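Local coordinates for long form salivary protein D7L1 (Anopheles stephensi, PDB 3NHI) that binds and sequesters cysteinyl leukotrienes and thromboxane A2 analogues in mosquito saliva, blunting the host response during blood feeding, at residues E9-L12 with Y13-R17; E91-E94 with Y95-L99; D111-N114 with A115-V119; N121-V124 with N125-R128. All coordinates share one frame; numbering follows the deposited sequence.

Interaction 1: E9-L12 with Y13-R17; sequences EQAL and YVYKR. With EAH ((5S,7E,9E,11Z,14Z)-5-hydroxyicosa-7,9,11,14-tetraenoic acid), chain B.
Tyr15 packs back against Ala11, one turn earlier on helix 8-22. The ring carbon Tyr15 CE2 lies 3.9 Å from Ala11 CB. The carbonyl oxygen Ala11 O sits 3.1 Å above one face of the Tyr15 ring, offset toward the rim, nearest Tyr15 CD2. The same oxygen accepts the helix hydrogen bond from Tyr15 N at 3.0 Å. The opposite face of the ring receives the bound hydroxyeicosatetraenoic acid. The lipid's C8 lies over that face, and its C6 approaches Tyr15 CD2 at 3.7 Å. Tyr15 CG stands opposite the carbonyl carbon (chi1 -56°), which tips the ring back along the helix between Ala11 and the lipid. Tyr15 OH is held by Tyr131 O, and Trp39, a leukotriene C4 site, meets the ring steeply, the planes about 75° apart.

Leu12 reaches the carboxylate end of the lipid. Leu12 CD1 stands 3.7 Å from lipid atom O2. Lys151 lies beside Leu12 and is hydrogen-bonded to the lipid.

On another side of the helix Glu9 and Tyr13 run side by side, with carboxylate and ring planes 50° apart. Glu9 OE2 is 3.9 Å from Tyr13 CB. Tyr15 thus offers an aromatic face to the lipid chain, and Leu12 a methyl beside its carboxylate. The buried carboxylate of Glu9 is probably balanced by Arg198, with a further hydrogen bond to Tyr268.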
loop_
_atom_site.group_PDB
_atom_site.type_symbol
_atom_site.label_atom_id
_atom_site.label_comp_id
_atom_site.label_asym_id
_atom_site.label_seq_id
_atom_site.Cartn_x
_atom_site.Cartn_y
_atom_site.Cartn_z
ATOM N N GLU A 9 1.183 -0.611 8.564
ATOM C CA GLU A 9 0.410 -0.824 7.348
ATOM C C GLU A 9 1.044 -0.085 6.165
ATOM O O GLU A 9 1.081 -0.604 5.047
ATOM C CB GLU A 9 -1.048 -0.385 7.528
ATOM C CG GLU A 9 -1.916 -0.529 6.262
ATOM C CD GLU A 9 -1.754 0.602 5.242
ATOM O OE1 GLU A 9 -1.453 1.756 5.621
ATOM O OE2 GLU A 9 -1.966 0.335 4.039
ATOM N N GLN A 10 1.535 1.127 6.414
ATOM C CA GLN A 10 2.113 1.916 5.339
ATOM C C GLN A 10 3.382 1.258 4.813
ATOM O O GLN A 10 3.625 1.234 3.597
ATOM C CB GLN A 10 2.383 3.325 5.824
ATOM C CG GLN A 10 1.121 4.125 6.035
ATOM C CD GLN A 10 1.463 5.448 6.657
ATOM O OE1 GLN A 10 1.902 5.515 7.792
ATOM N NE2 GLN A 10 1.347 6.517 5.876
ATOM N N ALA A 11 4.186 0.712 5.719
ATOM C CA ALA A 11 5.375 -0.036 5.310
ATOM C C ALA A 11 5.011 -1.323 4.556
ATOM O O ALA A 11 5.609 -1.622 3.507
ATOM C CB ALA A 11 6.256 -0.347 6.514
ATOM N N LEU A 12 4.040 -2.078 5.082
ATOM C CA LEU A 12 3.616 -3.322 4.436
ATOM C C LEU A 12 3.099 -3.059 3.025
ATOM O O LEU A 12 3.369 -3.835 2.093
ATOM C CB LEU A 12 2.555 -4.038 5.275
ATOM C CG LEU A 12 2.332 -5.510 4.900
ATOM C CD1 LEU A 12 3.568 -6.372 5.169
ATOM C CD2 LEU A 12 1.135 -6.074 5.642
ATOM N N TYR A 13 2.364 -1.955 2.866
ATOM C CA TYR A 13 1.887 -1.549 1.550
ATOM C C TYR A 13 3.044 -1.357 0.576
ATOM O O TYR A 13 3.011 -1.859 -0.556
ATOM C CB TYR A 13 1.048 -0.265 1.634
ATOM C CG TYR A 13 0.535 0.150 0.273
ATOM C CD1 TYR A 13 -0.705 -0.296 -0.188
ATOM C CD2 TYR A 13 1.312 0.951 -0.573
ATOM C CE1 TYR A 13 -1.152 0.047 -1.457
ATOM C CE2 TYR A 13 0.878 1.292 -1.833
ATOM C CZ TYR A 13 -0.362 0.847 -2.266
ATOM O OH TYR A 13 -0.804 1.187 -3.532
ATOM N N VAL A 14 4.074 -0.636 1.013
ATOM C CA VAL A 14 5.269 -0.445 0.192
ATOM C C VAL A 14 5.916 -1.772 -0.198
ATOM O O VAL A 14 6.203 -2.008 -1.373
ATOM C CB VAL A 14 6.284 0.469 0.895
ATOM C CG1 VAL A 14 7.637 0.436 0.171
ATOM C CG2 VAL A 14 5.736 1.881 0.979
ATOM N N TYR A 15 6.127 -2.652 0.775
ATOM C CA TYR A 15 6.766 -3.930 0.456
ATOM C C TYR A 15 5.944 -4.718 -0.563
ATOM O O TYR A 15 6.486 -5.193 -1.565
ATOM C CB TYR A 15 7.018 -4.778 1.714
ATOM C CG TYR A 15 7.850 -4.080 2.782
ATOM C CD1 TYR A 15 9.036 -3.414 2.453
ATOM C CD2 TYR A 15 7.455 -4.098 4.116
ATOM C CE1 TYR A 15 9.795 -2.771 3.421
ATOM C CE2 TYR A 15 8.211 -3.452 5.100
ATOM C CZ TYR A 15 9.379 -2.801 4.738
ATOM O OH TYR A 15 10.139 -2.149 5.676
ATOM N N LYS A 16 4.639 -4.834 -0.335
ATOM C CA LYS A 16 3.815 -5.696 -1.181
ATOM C C LYS A 16 3.635 -5.101 -2.566
ATOM O O LYS A 16 3.668 -5.831 -3.556
ATOM C CB LYS A 16 2.482 -6.052 -0.511
ATOM C CG LYS A 16 1.459 -4.923 -0.394
ATOM C CD LYS A 16 0.362 -4.994 -1.464
ATOM C CE LYS A 16 -0.729 -3.944 -1.199
ATOM N NZ LYS A 16 -1.836 -4.068 -2.178
ATOM N N ARG A 17 3.464 -3.781 -2.655
ATOM C CA ARG A 17 3.327 -3.141 -3.961
ATOM C C ARG A 17 4.621 -3.258 -4.761
ATOM O O ARG A 17 4.589 -3.489 -5.973
ATOM C CB ARG A 17 2.855 -1.688 -3.829
ATOM C CG ARG A 17 2.821 -0.908 -5.141
ATOM C CD ARG A 17 1.956 -1.574 -6.213
ATOM N NE ARG A 17 1.804 -0.669 -7.350
ATOM C CZ ARG A 17 0.792 0.182 -7.506
ATOM N NH1 ARG A 17 -0.181 0.238 -6.605
ATOM N NH2 ARG A 17 0.764 0.978 -8.566
HETATM O O1 EAH B . 3.723 -8.283 8.830
HETATM C C1 EAH B . 4.674 -8.442 8.023
HETATM O O2 EAH B . 4.647 -9.302 7.108
HETATM C C2 EAH B . 5.893 -7.553 8.161
HETATM C C3 EAH B . 7.073 -8.100 7.353
HETATM C C4 EAH B . 7.137 -7.475 5.961
HETATM C C5 EAH B . 8.288 -8.062 5.172
HETATM O O3 EAH B . 9.436 -7.602 5.673
HETATM C C6 EAH B . 8.171 -7.673 3.701
HETATM C C7 EAH B . 9.393 -8.113 2.911
HETATM C C8 EAH B . 10.236 -6.912 2.537
HETATM C C9 EAH B . 11.507 -7.359 1.980
HETATM C C10 EAH B . 12.336 -6.330 1.806
HETATM C C11 EAH B . 13.592 -6.832 1.254
HETATM C C12 EAH B . 14.665 -6.066 1.040
HETATM C C13 EAH B . 14.703 -4.583 1.324
HETATM C C14 EAH B . 14.370 -3.852 0.042
HETATM C C15 EAH B . 15.001 -2.757 -0.388
HETATM C C16 EAH B . 16.129 -2.094 0.364
HETATM C C17 EAH B . 15.578 -0.889 1.112
HETATM C C18 EAH B . 15.233 -1.259 2.548
HETATM C C19 EAH B . 15.109 -0.008 3.403
HETATM C C20 EAH B . 14.672 -0.360 4.806
#

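Interaction 2: E91-E94 with Y95-L99; sequences EVTE and YQKAL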
loop_
_atom_site.group_PDB
_atom_site.type_symbol
_atom_site.label_atom_id
_atom_site.label_comp_id
_atom_site.label_asym_id
_atom_site.label_seq_id
_atom_site.Cartn_x
_atom_site.Cartn_y
_atom_site.Cartn_z
ATOM N N GLU A 91 22.871 3.380 17.196
ATOM C CA GLU A 91 22.818 2.688 15.905
ATOM C C GLU A 91 22.018 3.495 14.885
ATOM O O GLU A 91 22.374 3.555 13.709
ATOM C CB GLU A 91 22.234 1.279 16.069
ATOM C CG GLU A 91 23.185 0.305 16.747
ATOM C CD GLU A 91 22.532 -1.012 17.126
ATOM O OE1 GLU A 91 22.968 -1.621 18.131
ATOM O OE2 GLU A 91 21.585 -1.437 16.428
ATOM N N VAL A 92 20.932 4.109 15.344
ATOM C CA VAL A 92 20.110 4.971 14.496
ATOM C C VAL A 92 20.927 6.138 13.921
ATOM O O VAL A 92 20.845 6.429 12.724
ATOM C CB VAL A 92 18.879 5.482 15.276
ATOM C CG1 VAL A 92 18.108 6.530 14.474
ATOM C CG2 VAL A 92 17.958 4.314 15.639
ATOM N N THR A 93 21.714 6.793 14.771
ATOM C CA THR A 93 22.622 7.851 14.332
ATOM C C THR A 93 23.632 7.336 13.296
ATOM O O THR A 93 23.906 8.008 12.297
ATOM C CB THR A 93 23.332 8.446 15.555
ATOM O OG1 THR A 93 22.388 9.256 16.262
ATOM C CG2 THR A 93 24.552 9.291 15.167
ATOM N N GLU A 94 24.174 6.141 13.537
ATOM C CA GLU A 94 25.129 5.549 12.608
ATOM C C GLU A 94 24.472 5.260 11.252
ATOM O O GLU A 94 25.083 5.483 10.207
ATOM C CB GLU A 94 25.777 4.286 13.208
ATOM C CG GLU A 94 26.745 4.573 14.381
ATOM C CD GLU A 94 27.004 3.372 15.298
ATOM O OE1 GLU A 94 26.307 2.332 15.212
ATOM O OE2 GLU A 94 27.910 3.490 16.150
ATOM N N TYR A 95 23.220 4.798 11.273
ATOM C CA TYR A 95 22.458 4.543 10.045
ATOM C C TYR A 95 22.211 5.845 9.276
ATOM O O TYR A 95 22.464 5.925 8.077
ATOM C CB TYR A 95 21.151 3.851 10.433
ATOM C CG TYR A 95 20.229 3.373 9.332
ATOM C CD1 TYR A 95 20.674 3.099 8.036
ATOM C CD2 TYR A 95 18.878 3.156 9.622
ATOM C CE1 TYR A 95 19.777 2.630 7.064
ATOM C CE2 TYR A 95 17.996 2.704 8.663
ATOM C CZ TYR A 95 18.443 2.451 7.391
ATOM O OH TYR A 95 17.535 1.988 6.466
ATOM N N GLN A 96 21.741 6.867 9.990
ATOM C CA GLN A 96 21.570 8.203 9.439
ATOM C C GLN A 96 22.860 8.691 8.764
ATOM O O GLN A 96 22.841 9.191 7.637
ATOM C CB GLN A 96 21.160 9.164 10.564
ATOM C CG GLN A 96 21.137 10.642 10.163
ATOM C CD GLN A 96 21.022 11.576 11.352
ATOM O OE1 GLN A 96 21.346 11.208 12.483
ATOM N NE2 GLN A 96 20.567 12.802 11.100
ATOM N N LYS A 97 23.984 8.531 9.459
ATOM C CA LYS A 97 25.259 9.005 8.947
ATOM C C LYS A 97 25.709 8.241 7.704
ATOM O O LYS A 97 26.166 8.849 6.745
ATOM C CB LYS A 97 26.322 9.006 10.048
ATOM C CG LYS A 97 26.099 10.176 11.022
ATOM C CD LYS A 97 26.814 10.012 12.364
ATOM C CE LYS A 97 28.316 10.156 12.239
ATOM N NZ LYS A 97 28.901 10.160 13.618
ATOM N N ALA A 98 25.529 6.918 7.700
ATOM C CA ALA A 98 25.836 6.120 6.514
ATOM C C ALA A 98 25.005 6.558 5.307
ATOM O O ALA A 98 25.511 6.621 4.178
ATOM C CB ALA A 98 25.646 4.630 6.800
ATOM N N LEU A 99 23.735 6.887 5.539
ATOM C CA LEU A 99 22.888 7.423 4.463
ATOM C C LEU A 99 23.338 8.797 3.967
ATOM O O LEU A 99 23.250 9.100 2.765
ATOM C CB LEU A 99 21.428 7.484 4.900
ATOM C CG LEU A 99 20.723 6.135 4.791
ATOM C CD1 LEU A 99 19.437 6.174 5.560
ATOM C CD2 LEU A 99 20.449 5.793 3.319
#
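Thr93 and Lys97 lie side by side on one turn of the alpha-helix 89-101, part of the all-helical odorant-binding-protein fold. Thr93 CG2 touches Lys97 CD at 3.7 Å. The methyl is placed for this by a chi1 of -74°, which turns CG2 opposite the backbone N and leaves OG1 beside that N; OG1 is hydrogen-bonded to Gln89 NE2. The lysine chain runs past the Thr93 carbonyl, with Lys97 CG 3.3 Å from Thr93 O, and then bends further along. This is the loose side. Lys97 is exposed, and its contact with Thr93 is made by aliphatic carbons. Glu94 OE2 forms a salt bridge with Lys90, while the Glu94 side chain also touches helix 109-130.

The tight side is carried by Val92 and Tyr95, both buried. Tyr95 CB rests 3.5 Å from both Glu91 O and Val92 O. The ring then leads away from the first turn, with CG opposite the backbone N (chi1 -175°), to pack on Phe123, Val119 and Ile74. Its hydroxyl is hydrogen-bonded to that of Tyr116. Val92 lies on Tyr78.

Gln96 NE2 is hydrogen-bonded to Asp72 OD1. Regular backbone bonds join the turns, and the straightest runs from Gln96 N to Val92 O, 2.9 Å long with an angle of 174° at the hydrogen.

Interaction 3: D111-N114 with A115-V119; sequences DLYN and AYLPV. With EAH ((5S,7E,9E,11Z,14Z)-5-hydroxyicosa-7,9,11,14-tetraenoic acid), chain B.
Tyr113 and Leu117 make the main apolar contact, one turn apart on helix 109-130. They lie side by side and point the same way. Leu117 CD2 comes 4.0 Å from Tyr113 CE2 and 3.9 Å from Tyr113 OH, obliquely to the ring. Both side chains leave the helix with CG opposite the backbone N (chi1 176° for Tyr113, -172° for Leu117), which sends both in the same direction. The Leu117 methyls thus sit beside the phenol end of the ring. Tyr113 OH is itself hydrogen-bonded to Leu41 O.

Backbone hydrogen bonds join the same turns. Ala115 N, Tyr116 N and Leu117 N bond to the carbonyls of Asp111, Leu112 and Tyr113. The last of these, Leu117 N to Tyr113 O, is 2.8 Å long but bent, at 140°. Pro118 has no N-H to continue the series. Instead Pro118 CD meets Asn114 O at 3.5 Å, and the helix kinks here.

The ligand contact belongs to Tyr116. Tyr116 CE2 lies 3.7 Å from C17 of the bound hydroxyeicosatetraenoic acid, and Tyr116 OH lies 3.5 Å from C19 of the same lipid. The ring therefore borders the hydrocarbon tail, far from the lipid carboxylate.

Neighbouring elements flank this part of the helix. Leu112, Tyr113 and Tyr116 touch helix 46-58, Tyr116 and Val119 pack on helix 89-101, and Leu112 and Ala115 lie against Phe69 of strand 68-69.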
loop_
_atom_site.group_PDB
_atom_site.type_symbol
_atom_site.label_atom_id
_atom_site.label_comp_id
_atom_site.label_asym_id
_atom_site.label_seq_id
_atom_site.Cartn_x
_atom_site.Cartn_y
_atom_site.Cartn_z
ATOM N N ASP A 111 22.189 2.841 -9.669
ATOM C CA ASP A 111 22.913 3.834 -8.872
ATOM C C ASP A 111 22.438 3.814 -7.423
ATOM O O ASP A 111 23.256 3.853 -6.498
ATOM C CB ASP A 111 22.800 5.245 -9.473
ATOM C CG ASP A 111 23.773 5.479 -10.620
ATOM O OD1 ASP A 111 24.678 4.645 -10.833
ATOM O OD2 ASP A 111 23.643 6.523 -11.288
ATOM N N LEU A 112 21.128 3.710 -7.218
ATOM C CA LEU A 112 20.598 3.651 -5.856
ATOM C C LEU A 112 20.944 2.334 -5.170
ATOM O O LEU A 112 21.318 2.331 -4.007
ATOM C CB LEU A 112 19.091 3.926 -5.841
ATOM C CG LEU A 112 18.674 5.297 -6.379
ATOM C CD1 LEU A 112 17.190 5.434 -6.261
ATOM C CD2 LEU A 112 19.373 6.438 -5.637
ATOM N N TYR A 113 20.830 1.226 -5.895
ATOM C CA TYR A 113 21.254 -0.071 -5.378
ATOM C C TYR A 113 22.718 -0.056 -4.946
ATOM O O TYR A 113 23.041 -0.483 -3.833
ATOM C CB TYR A 113 21.015 -1.149 -6.428
ATOM C CG TYR A 113 21.503 -2.534 -6.053
ATOM C CD1 TYR A 113 20.653 -3.436 -5.414
ATOM C CD2 TYR A 113 22.802 -2.948 -6.355
ATOM C CE1 TYR A 113 21.075 -4.721 -5.088
ATOM C CE2 TYR A 113 23.239 -4.237 -6.027
ATOM C CZ TYR A 113 22.367 -5.114 -5.398
ATOM O OH TYR A 113 22.794 -6.384 -5.068
ATOM N N ASN A 114 23.600 0.430 -5.816
ATOM C CA ASN A 114 25.024 0.443 -5.500
ATOM C C ASN A 114 25.318 1.305 -4.276
ATOM O O ASN A 114 26.140 0.936 -3.440
ATOM C CB ASN A 114 25.857 0.917 -6.700
ATOM C CG ASN A 114 25.935 -0.117 -7.815
ATOM O OD1 ASN A 114 25.711 -1.309 -7.600
ATOM N ND2 ASN A 114 26.286 0.340 -9.013
ATOM N N ALA A 115 24.653 2.452 -4.175
ATOM C CA ALA A 115 24.858 3.344 -3.037
ATOM C C ALA A 115 24.306 2.753 -1.747
ATOM O O ALA A 115 24.945 2.849 -0.693
ATOM C CB ALA A 115 24.225 4.708 -3.305
ATOM N N TYR A 116 23.125 2.145 -1.823
ATOM C CA TYR A 116 22.466 1.663 -0.623
ATOM C C TYR A 116 22.989 0.313 -0.132
ATOM O O TYR A 116 22.919 0.023 1.062
ATOM C CB TYR A 116 20.933 1.653 -0.773
ATOM C CG TYR A 116 20.243 1.409 0.551
ATOM C CD1 TYR A 116 20.217 2.399 1.532
ATOM C CD2 TYR A 116 19.662 0.169 0.839
ATOM C CE1 TYR A 116 19.617 2.165 2.767
ATOM C CE2 TYR A 116 19.054 -0.074 2.061
ATOM C CZ TYR A 116 19.039 0.924 3.015
ATOM O OH TYR A 116 18.450 0.671 4.238
ATOM N N LEU A 117 23.542 -0.498 -1.038
ATOM C CA LEU A 117 23.938 -1.860 -0.688
ATOM C C LEU A 117 24.799 -2.008 0.572
ATOM O O LEU A 117 24.440 -2.792 1.441
ATOM C CB LEU A 117 24.576 -2.583 -1.886
ATOM C CG LEU A 117 24.846 -4.085 -1.691
ATOM C CD1 LEU A 117 23.570 -4.884 -1.417
ATOM C CD2 LEU A 117 25.596 -4.671 -2.879
ATOM N N PRO A 118 25.906 -1.244 0.704
ATOM C CA PRO A 118 26.671 -1.409 1.949
ATOM C C PRO A 118 25.940 -0.901 3.191
ATOM O O PRO A 118 26.145 -1.419 4.291
ATOM C CB PRO A 118 27.949 -0.595 1.697
ATOM C CG PRO A 118 27.590 0.358 0.609
ATOM C CD PRO A 118 26.582 -0.340 -0.246
ATOM N N VAL A 119 25.093 0.108 3.017
ATOM C CA VAL A 119 24.274 0.607 4.125
ATOM C C VAL A 119 23.312 -0.490 4.587
ATOM O O VAL A 119 23.195 -0.770 5.786
ATOM C CB VAL A 119 23.494 1.884 3.729
ATOM C CG1 VAL A 119 22.694 2.415 4.924
ATOM C CG2 VAL A 119 24.453 2.954 3.202
HETATM O O1 EAH B . 3.723 -8.283 8.830
HETATM C C1 EAH B . 4.674 -8.442 8.023
HETATM O O2 EAH B . 4.647 -9.302 7.108
HETATM C C2 EAH B . 5.893 -7.553 8.161
HETATM C C3 EAH B . 7.073 -8.100 7.353
HETATM C C4 EAH B . 7.137 -7.475 5.961
HETATM C C5 EAH B . 8.288 -8.062 5.172
HETATM O O3 EAH B . 9.436 -7.602 5.673
HETATM C C6 EAH B . 8.171 -7.673 3.701
HETATM C C7 EAH B . 9.393 -8.113 2.911
HETATM C C8 EAH B . 10.236 -6.912 2.537
HETATM C C9 EAH B . 11.507 -7.359 1.980
HETATM C C10 EAH B . 12.336 -6.330 1.806
HETATM C C11 EAH B . 13.592 -6.832 1.254
HETATM C C12 EAH B . 14.665 -6.066 1.040
HETATM C C13 EAH B . 14.703 -4.583 1.324
HETATM C C14 EAH B . 14.370 -3.852 0.042
HETATM C C15 EAH B . 15.001 -2.757 -0.388
HETATM C C16 EAH B . 16.129 -2.094 0.364
HETATM C C17 EAH B . 15.578 -0.889 1.112
HETATM C C18 EAH B . 15.233 -1.259 2.548
HETATM C C19 EAH B . 15.109 -0.008 3.403
HETATM C C20 EAH B . 14.672 -0.360 4.806
#

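Interaction 4: N121-V124 with N125-R128; sequences NRFV and NLSR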
loop_
_atom_site.group_PDB
_atom_site.type_symbol
_atom_site.label_atom_id
_atom_site.label_comp_id
_atom_site.label_asym_id
_atom_site.label_seq_id
_atom_site.Cartn_x
_atom_site.Cartn_y
_atom_site.Cartn_z
ATOM N N ASN A 121 23.755 -3.735 4.063
ATOM C CA ASN A 121 24.505 -4.844 4.645
ATOM C C ASN A 121 24.919 -4.585 6.091
ATOM O O ASN A 121 24.973 -5.512 6.897
ATOM C CB ASN A 121 25.689 -5.243 3.761
ATOM C CG ASN A 121 25.256 -6.031 2.536
ATOM O OD1 ASN A 121 24.338 -6.852 2.594
ATOM N ND2 ASN A 121 25.917 -5.785 1.417
ATOM N N ARG A 122 25.177 -3.317 6.412
ATOM C CA ARG A 122 25.538 -2.916 7.771
ATOM C C ARG A 122 24.331 -2.820 8.712
ATOM O O ARG A 122 24.415 -3.229 9.881
ATOM C CB ARG A 122 26.298 -1.589 7.743
ATOM C CG ARG A 122 26.813 -1.173 9.113
ATOM C CD ARG A 122 27.840 -0.059 9.029
ATOM N NE ARG A 122 28.135 0.429 10.375
ATOM C CZ ARG A 122 28.512 1.668 10.681
ATOM N NH1 ARG A 122 28.672 2.576 9.734
ATOM N NH2 ARG A 122 28.711 1.988 11.958
ATOM N N PHE A 123 23.214 -2.289 8.208
ATOM C CA PHE A 123 22.094 -1.914 9.071
ATOM C C PHE A 123 20.802 -2.652 8.786
ATOM O O PHE A 123 19.739 -2.200 9.212
ATOM C CB PHE A 123 21.838 -0.401 8.973
ATOM C CG PHE A 123 22.977 0.430 9.482
ATOM C CD1 PHE A 123 23.229 0.530 10.845
ATOM C CD2 PHE A 123 23.816 1.097 8.589
ATOM C CE1 PHE A 123 24.304 1.294 11.310
ATOM C CE2 PHE A 123 24.881 1.870 9.050
ATOM C CZ PHE A 123 25.124 1.966 10.406
ATOM N N VAL A 124 20.867 -3.792 8.102
ATOM C CA VAL A 124 19.628 -4.488 7.742
ATOM C C VAL A 124 18.714 -4.762 8.942
ATOM O O VAL A 124 17.526 -4.461 8.887
ATOM C CB VAL A 124 19.875 -5.774 6.899
ATOM C CG1 VAL A 124 20.821 -6.762 7.600
ATOM C CG2 VAL A 124 18.549 -6.439 6.547
ATOM N N ASN A 125 19.259 -5.287 10.035
ATOM C CA ASN A 125 18.408 -5.599 11.181
ATOM C C ASN A 125 17.762 -4.364 11.789
ATOM O O ASN A 125 16.554 -4.359 12.056
ATOM C CB ASN A 125 19.172 -6.410 12.218
ATOM C CG ASN A 125 19.528 -7.781 11.707
ATOM O OD1 ASN A 125 18.762 -8.391 10.952
ATOM N ND2 ASN A 125 20.694 -8.271 12.096
ATOM N N LEU A 126 18.545 -3.300 11.962
ATOM C CA LEU A 126 17.999 -2.036 12.445
ATOM C C LEU A 126 16.917 -1.510 11.500
ATOM O O LEU A 126 15.850 -1.074 11.957
ATOM C CB LEU A 126 19.101 -0.991 12.627
ATOM C CG LEU A 126 18.620 0.428 12.960
ATOM C CD1 LEU A 126 17.958 0.478 14.322
ATOM C CD2 LEU A 126 19.776 1.414 12.890
ATOM N N SER A 127 17.167 -1.565 10.193
ATOM C CA SER A 127 16.193 -1.054 9.238
ATOM C C SER A 127 14.870 -1.810 9.325
ATOM O O SER A 127 13.801 -1.217 9.180
ATOM C CB SER A 127 16.758 -1.080 7.813
ATOM O OG SER A 127 16.742 -2.381 7.231
ATOM N N ARG A 128 14.945 -3.115 9.585
ATOM C CA ARG A 128 13.745 -3.922 9.739
ATOM C C ARG A 128 12.990 -3.592 11.017
ATOM O O ARG A 128 11.759 -3.712 11.061
ATOM C CB ARG A 128 14.073 -5.414 9.689
ATOM C CG ARG A 128 14.635 -5.828 8.349
ATOM C CD ARG A 128 14.960 -7.308 8.302
ATOM N NE ARG A 128 13.743 -8.117 8.282
ATOM C CZ ARG A 128 13.704 -9.438 8.151
ATOM N NH1 ARG A 128 14.825 -10.139 8.030
ATOM N NH2 ARG A 128 12.533 -10.058 8.137
HETATM O O HOH W 1 22.299 -5.492 10.605
#
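Phe123 lies alongside Leu126, with Phe123 CD1 4.1 Å from Leu126 CD2 and the methyl oblique to the ring. On one ring face rests the Arg122 chain, with Arg122 CG 3.6 Å above the plane of the Phe123 ring. The arginine runs out extended along the ring, and Phe123 CZ lies over the centre of its guanidinium.

Ser127 makes the side-chain hydrogen bond of the contact. Ser127 OG donates to Val124 O at 2.8 Å, reaching that carbonyl from the side (C=O...O angle 119°). A chi1 of 78° sets OG between the backbone N and carbonyl carbon, aimed back at the preceding turn. Val124 O also accepts from Arg128 N at 3.0 Å, so two donors grip one oxygen. Val124 CG2 lies beside the aliphatic part of the arginine, 4.1 Å from Arg128 CD.

The helix is kinked at Asn125 and Leu126, whose N atoms make no bond to the turn before. A water bridges here: it accepts from Asn125 N at 3.1 Å and donates to Arg122 O at 3.2 Å. Regular bonding resumes with Ser127 N to Phe123 O.

This part of helix 109-130 faces helix 89-101, where Phe123 packs on Glu94 and Ala98, and Leu126 and Ser127 touch Tyr95. Ser127 also touches the bound lipid. Arg128 turns to the loops, with NE on Gly133 O and its guanidinium in cation-pi contact with Trp39.

In the fold
The four interactions follow one another along the chain. Interaction 1 is on helix 8-22, interaction 2 on helix 89-101, and interactions 3 and 4 share helix 109-130. Interaction 1 has its centre about 5 Å from that of the chain; the others lie more than 20 Å out. Interactions 2 and 4 have centres about 10 Å apart and touch, as do 2 and 3 at about 14 Å. Interaction 1 is about 18 to 23 Å, centre to centre, from the rest and touches none. The bound lipid spans this: it meets interaction 1 near its carboxylate, interaction 3 at its tail, and Ser127 of interaction 4. Helix 8-22 and the packed helix pair thus line one pocket.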